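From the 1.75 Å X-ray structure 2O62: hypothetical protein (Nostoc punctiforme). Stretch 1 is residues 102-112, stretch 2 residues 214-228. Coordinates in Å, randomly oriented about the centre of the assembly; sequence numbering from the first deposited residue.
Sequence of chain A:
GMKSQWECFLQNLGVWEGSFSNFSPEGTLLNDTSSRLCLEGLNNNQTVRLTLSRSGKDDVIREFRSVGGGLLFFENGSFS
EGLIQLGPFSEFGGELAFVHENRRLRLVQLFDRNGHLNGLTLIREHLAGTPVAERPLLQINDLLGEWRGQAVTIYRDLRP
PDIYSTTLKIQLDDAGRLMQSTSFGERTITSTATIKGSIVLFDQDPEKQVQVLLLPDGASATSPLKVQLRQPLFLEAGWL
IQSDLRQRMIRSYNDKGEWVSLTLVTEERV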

# COMPACT_ATOMS: atom_id res chain seq x y z
N ASN A 102 -15.31 1.11 7.83
CA ASN A 102 -15.80 2.35 7.19
C ASN A 102 -14.72 3.18 6.49
O ASN A 102 -14.96 4.32 6.16
N ARG A 103 -13.51 2.63 6.38
CA ARG A 103 -12.34 3.36 5.91
C ARG A 103 -11.69 2.68 4.74
O ARG A 103 -11.69 1.45 4.64
N ARG A 104 -11.10 3.50 3.87
CA ARG A 104 -10.05 3.04 2.97
C ARG A 104 -8.84 3.92 3.21
O ARG A 104 -8.97 5.11 3.57
N LEU A 105 -7.67 3.33 3.04
CA LEU A 105 -6.42 4.07 3.03
C LEU A 105 -5.69 3.62 1.82
O LEU A 105 -5.35 2.42 1.72
N ARG A 106 -5.47 4.55 0.89
CA ARG A 106 -4.89 4.20 -0.40
C ARG A 106 -3.63 5.01 -0.58
O ARG A 106 -3.65 6.23 -0.40
N LEU A 107 -2.53 4.33 -0.85
CA LEU A 107 -1.25 4.98 -0.96
C LEU A 107 -0.66 4.75 -2.35
O LEU A 107 -0.44 3.62 -2.75
N VAL A 108 -0.39 5.85 -3.05
CA VAL A 108 0.31 5.85 -4.31
C VAL A 108 1.77 6.31 -4.15
O VAL A 108 2.06 7.34 -3.51
N GLN A 109 2.68 5.52 -4.71
CA GLN A 109 4.08 5.87 -4.85
C GLN A 109 4.42 6.15 -6.28
O GLN A 109 3.96 5.44 -7.19
N LEU A 110 5.26 7.16 -6.48
CA LEU A 110 5.63 7.67 -7.79
C LEU A 110 7.14 7.84 -7.83
O LEU A 110 7.71 8.51 -6.97
N PHE A 111 7.77 7.18 -8.80
CA PHE A 111 9.22 7.23 -8.99
C PHE A 111 9.55 7.99 -10.26
O PHE A 111 8.79 7.94 -11.26
N ASP A 112 10.70 8.62 -10.25
CA ASP A 112 11.18 9.39 -11.38
C ASP A 112 11.93 8.56 -12.40
O ASP A 112 11.99 7.34 -12.31
N LEU A 214 7.25 7.36 7.42
CA LEU A 214 6.13 7.28 8.34
C LEU A 214 5.19 8.44 8.04
O LEU A 214 5.64 9.58 7.90
N LEU A 215 3.90 8.15 7.92
CA LEU A 215 2.94 9.11 7.44
C LEU A 215 1.74 9.29 8.35
O LEU A 215 1.56 8.57 9.36
N PRO A 216 0.87 10.26 8.00
CA PRO A 216 -0.40 10.34 8.68
C PRO A 216 -1.30 9.07 8.60
O PRO A 216 -1.13 8.18 7.72
N ASP A 217 -2.26 9.03 9.51
CA ASP A 217 -3.30 8.01 9.51
C ASP A 217 -2.74 6.59 9.69
O ASP A 217 -3.28 5.63 9.12
N GLY A 218 -1.64 6.51 10.41
CA GLY A 218 -0.94 5.24 10.72
C GLY A 218 -0.33 4.57 9.50
O GLY A 218 0.04 3.39 9.54
N ALA A 219 -0.14 5.35 8.42
CA ALA A 219 0.40 4.85 7.16
C ALA A 219 1.92 4.84 7.09
O ALA A 219 2.60 5.69 7.68
N SER A 220 2.47 3.90 6.35
CA SER A 220 3.86 3.90 6.03
C SER A 220 4.05 3.54 4.56
O SER A 220 3.20 2.86 3.95
N ALA A 221 5.12 4.05 3.99
CA ALA A 221 5.51 3.66 2.65
C ALA A 221 6.94 3.14 2.66
O ALA A 221 7.84 3.81 3.16
N THR A 222 7.18 1.97 2.08
CA THR A 222 8.53 1.42 1.95
C THR A 222 8.91 1.41 0.47
O THR A 222 8.19 0.85 -0.35
N SER A 223 10.01 2.08 0.15
CA SER A 223 10.43 2.39 -1.21
C SER A 223 11.85 1.91 -1.46
O SER A 223 12.73 2.20 -0.65
N PRO A 224 12.08 1.26 -2.63
CA PRO A 224 13.46 1.01 -3.07
C PRO A 224 14.31 2.30 -3.03
O PRO A 224 13.83 3.35 -3.37
N LEU A 225 15.56 2.23 -2.58
CA LEU A 225 16.42 3.40 -2.65
C LEU A 225 16.67 3.81 -4.11
O LEU A 225 16.85 4.99 -4.40
N LYS A 226 16.74 2.83 -5.00
CA LYS A 226 16.89 3.12 -6.43
C LYS A 226 16.38 1.94 -7.17
O LYS A 226 16.80 0.82 -6.89
N VAL A 227 15.50 2.18 -8.11
CA VAL A 227 15.07 1.15 -9.02
C VAL A 227 16.22 0.83 -9.97
O VAL A 227 16.68 1.69 -10.70
N GLN A 228 16.72 -0.42 -9.93
CA GLN A 228 17.87 -0.87 -10.73
C GLN A 228 17.39 -1.79 -11.85
O GLN A 228 16.46 -2.55 -11.68

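How does the turn at the start of the second stretch meet the strand 103-111? Leu215 (chi1 m, chi2 t) points toward it and sets CD1 3.6 Å from CD1 of Leu107. Asp217, with chi1 t, also points toward the strand and meets Arg103, whose first three chi angles are all m. The two groups form a two-pronged salt bridge: Arg103 NH1 donates to Asp217 OD1 at 2.9 Å and Arg103 NH2 to Asp217 OD2 at 2.7 Å, both nearly straight. The carboxylate therefore lies at the edge of the guanidinium, near its plane. Arg103 NH2 also donates to Arg104 O at 3.1 Å, which helps fix the charged group in place.

What fills the space where the two strands run alongside each other? Every second residue turns inward, so Ala219 and Ala221 face Leu105 and Leu107. Leu105 CA lies 8.0 Å from Ala219 CA, and Leu107 CA lies 7.8 Å from Ala221 CA; the leucines, both chi1 t, reach a little under halfway across and meet the alanine methyl groups there. Leu105 CD2 lies 3.8 Å from Ala219 CB, and Leu107 CD2 lies 3.9 Å from Ala221 CB. Ser220, between the alanines, points its CB away.

Where does the packing become polar again? Thr222 turns its side chain away but offers its carbonyl: Gln109 NE2 makes a weak hydrogen bond to Thr222 O at 3.3 Å. Ser223 (chi1 m) points inward, and its OG donates to Gln109 OE1 at 2.6 Å. Gln109, chi1 m and chi2 t, thus uses both ends of its amide.

What closes the far end? The ring of Phe111 (chi1 m) approaches obliquely, placing CZ 3.8 Å from Pro224 CD and 3.9 Å from Ser223 CB. Leu225 and Lys226 point away, then Val227 (chi1 t) returns, with CG2 4.1 Å from Phe111 CD2.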

# COMPACT_ATOMS: atom_id res chain seq x y z
CB ASN A 102 -16.53 3.27 8.22
CG ASN A 102 -15.56 4.01 9.18
OD1 ASN A 102 -14.68 3.37 9.81
ND2 ASN A 102 -15.73 5.36 9.31
CB ARG A 103 -11.28 3.43 7.03
CG ARG A 103 -11.60 4.38 8.17
CD ARG A 103 -11.53 5.87 7.85
NE ARG A 103 -10.44 6.13 6.91
CZ ARG A 103 -9.17 6.30 7.24
NH1 ARG A 103 -8.83 6.42 8.52
NH2 ARG A 103 -8.26 6.42 6.28
CB ARG A 104 -10.43 3.06 1.50
CG ARG A 104 -11.76 2.43 1.20
CD ARG A 104 -11.89 2.04 -0.25
NE ARG A 104 -11.89 3.18 -1.14
CZ ARG A 104 -12.04 3.13 -2.45
NH1 ARG A 104 -12.23 1.97 -3.06
NH2 ARG A 104 -12.03 4.24 -3.17
CB LEU A 105 -5.53 3.80 4.24
CG LEU A 105 -4.18 4.51 3.93
CD1 LEU A 105 -4.22 5.95 4.48
CD2 LEU A 105 -2.96 3.84 4.26
CB ARG A 106 -5.85 4.44 -1.53
CG ARG A 106 -7.15 3.84 -1.25
CD ARG A 106 -8.08 3.79 -2.45
NE ARG A 106 -8.76 5.04 -2.74
CZ ARG A 106 -8.75 5.67 -3.92
NH1 ARG A 106 -8.01 5.23 -4.94
NH2 ARG A 106 -9.51 6.73 -4.11
CB LEU A 107 -0.29 4.48 0.15
CG LEU A 107 0.99 5.30 0.42
CD1 LEU A 107 1.39 5.23 1.87
CD2 LEU A 107 2.14 4.77 -0.38
CB VAL A 108 -0.39 6.78 -5.31
CG1 VAL A 108 0.24 6.68 -6.66
CG2 VAL A 108 -1.85 6.47 -5.39
CB GLN A 109 4.99 4.73 -4.35
CG GLN A 109 4.79 4.33 -2.88
CD GLN A 109 5.90 3.47 -2.31
OE1 GLN A 109 7.09 3.68 -2.62
NE2 GLN A 109 5.52 2.55 -1.44
CB LEU A 110 4.95 9.01 -8.06
CG LEU A 110 3.43 9.00 -8.01
CD1 LEU A 110 2.94 10.41 -8.10
CD2 LEU A 110 2.81 8.17 -9.15
CB PHE A 111 9.83 5.80 -9.04
CG PHE A 111 9.74 5.07 -7.70
CD1 PHE A 111 8.52 4.61 -7.23
CD2 PHE A 111 10.87 4.90 -6.90
CE1 PHE A 111 8.41 3.95 -6.00
CE2 PHE A 111 10.75 4.25 -5.67
CZ PHE A 111 9.52 3.79 -5.23
CB ASP A 112 11.97 10.62 -10.88
CG ASP A 112 13.29 10.28 -10.27
OD1 ASP A 112 13.86 9.24 -10.60
OD2 ASP A 112 13.77 11.11 -9.45
CB LEU A 214 6.63 7.40 9.76
CG LEU A 214 7.79 6.43 10.10
CD1 LEU A 214 8.25 6.71 11.52
CD2 LEU A 214 7.40 5.02 9.88
CB LEU A 215 2.46 8.65 6.05
CG LEU A 215 3.50 8.70 4.92
CD1 LEU A 215 3.05 7.81 3.74
CD2 LEU A 215 3.76 10.15 4.49
CB PRO A 216 -1.10 11.51 7.97
CG PRO A 216 0.00 12.34 7.41
CD PRO A 216 1.04 11.36 7.01
CB ASP A 217 -4.11 8.09 8.22
CG ASP A 217 -5.43 7.28 8.29
OD1 ASP A 217 -6.15 7.32 9.34
OD2 ASP A 217 -5.75 6.56 7.32
CB ALA A 219 -0.14 5.64 6.02
CB SER A 220 4.65 2.94 6.94
OG SER A 220 4.16 1.62 6.86
CB ALA A 221 5.42 4.85 1.73
CB THR A 222 8.64 0.01 2.62
OG1 THR A 222 8.34 0.15 4.01
CG2 THR A 222 10.02 -0.59 2.46
CB SER A 223 10.43 3.88 -1.48
OG SER A 223 9.13 4.43 -1.22
CB PRO A 224 13.28 0.52 -4.51
CG PRO A 224 11.87 0.05 -4.60
CD PRO A 224 11.09 0.77 -3.60
CB LEU A 225 17.75 3.16 -1.93
CG LEU A 225 17.58 3.00 -0.41
CD1 LEU A 225 18.91 2.58 0.26
CD2 LEU A 225 17.00 4.28 0.23
CB LYS A 226 18.33 3.36 -6.86
CG LYS A 226 18.45 3.84 -8.37
CD LYS A 226 19.83 4.32 -8.75
CE LYS A 226 19.85 5.22 -10.03
NZ LYS A 226 19.25 4.53 -11.19
CB VAL A 227 13.83 1.60 -9.78
CG1 VAL A 227 13.43 0.56 -10.80
CG2 VAL A 227 12.73 1.85 -8.83
CB GLN A 228 18.90 -1.64 -9.87
CG GLN A 228 19.33 -0.99 -8.52
CD GLN A 228 20.60 -0.11 -8.61
OE1 GLN A 228 21.07 0.23 -9.70
NE2 GLN A 228 21.13 0.26 -7.44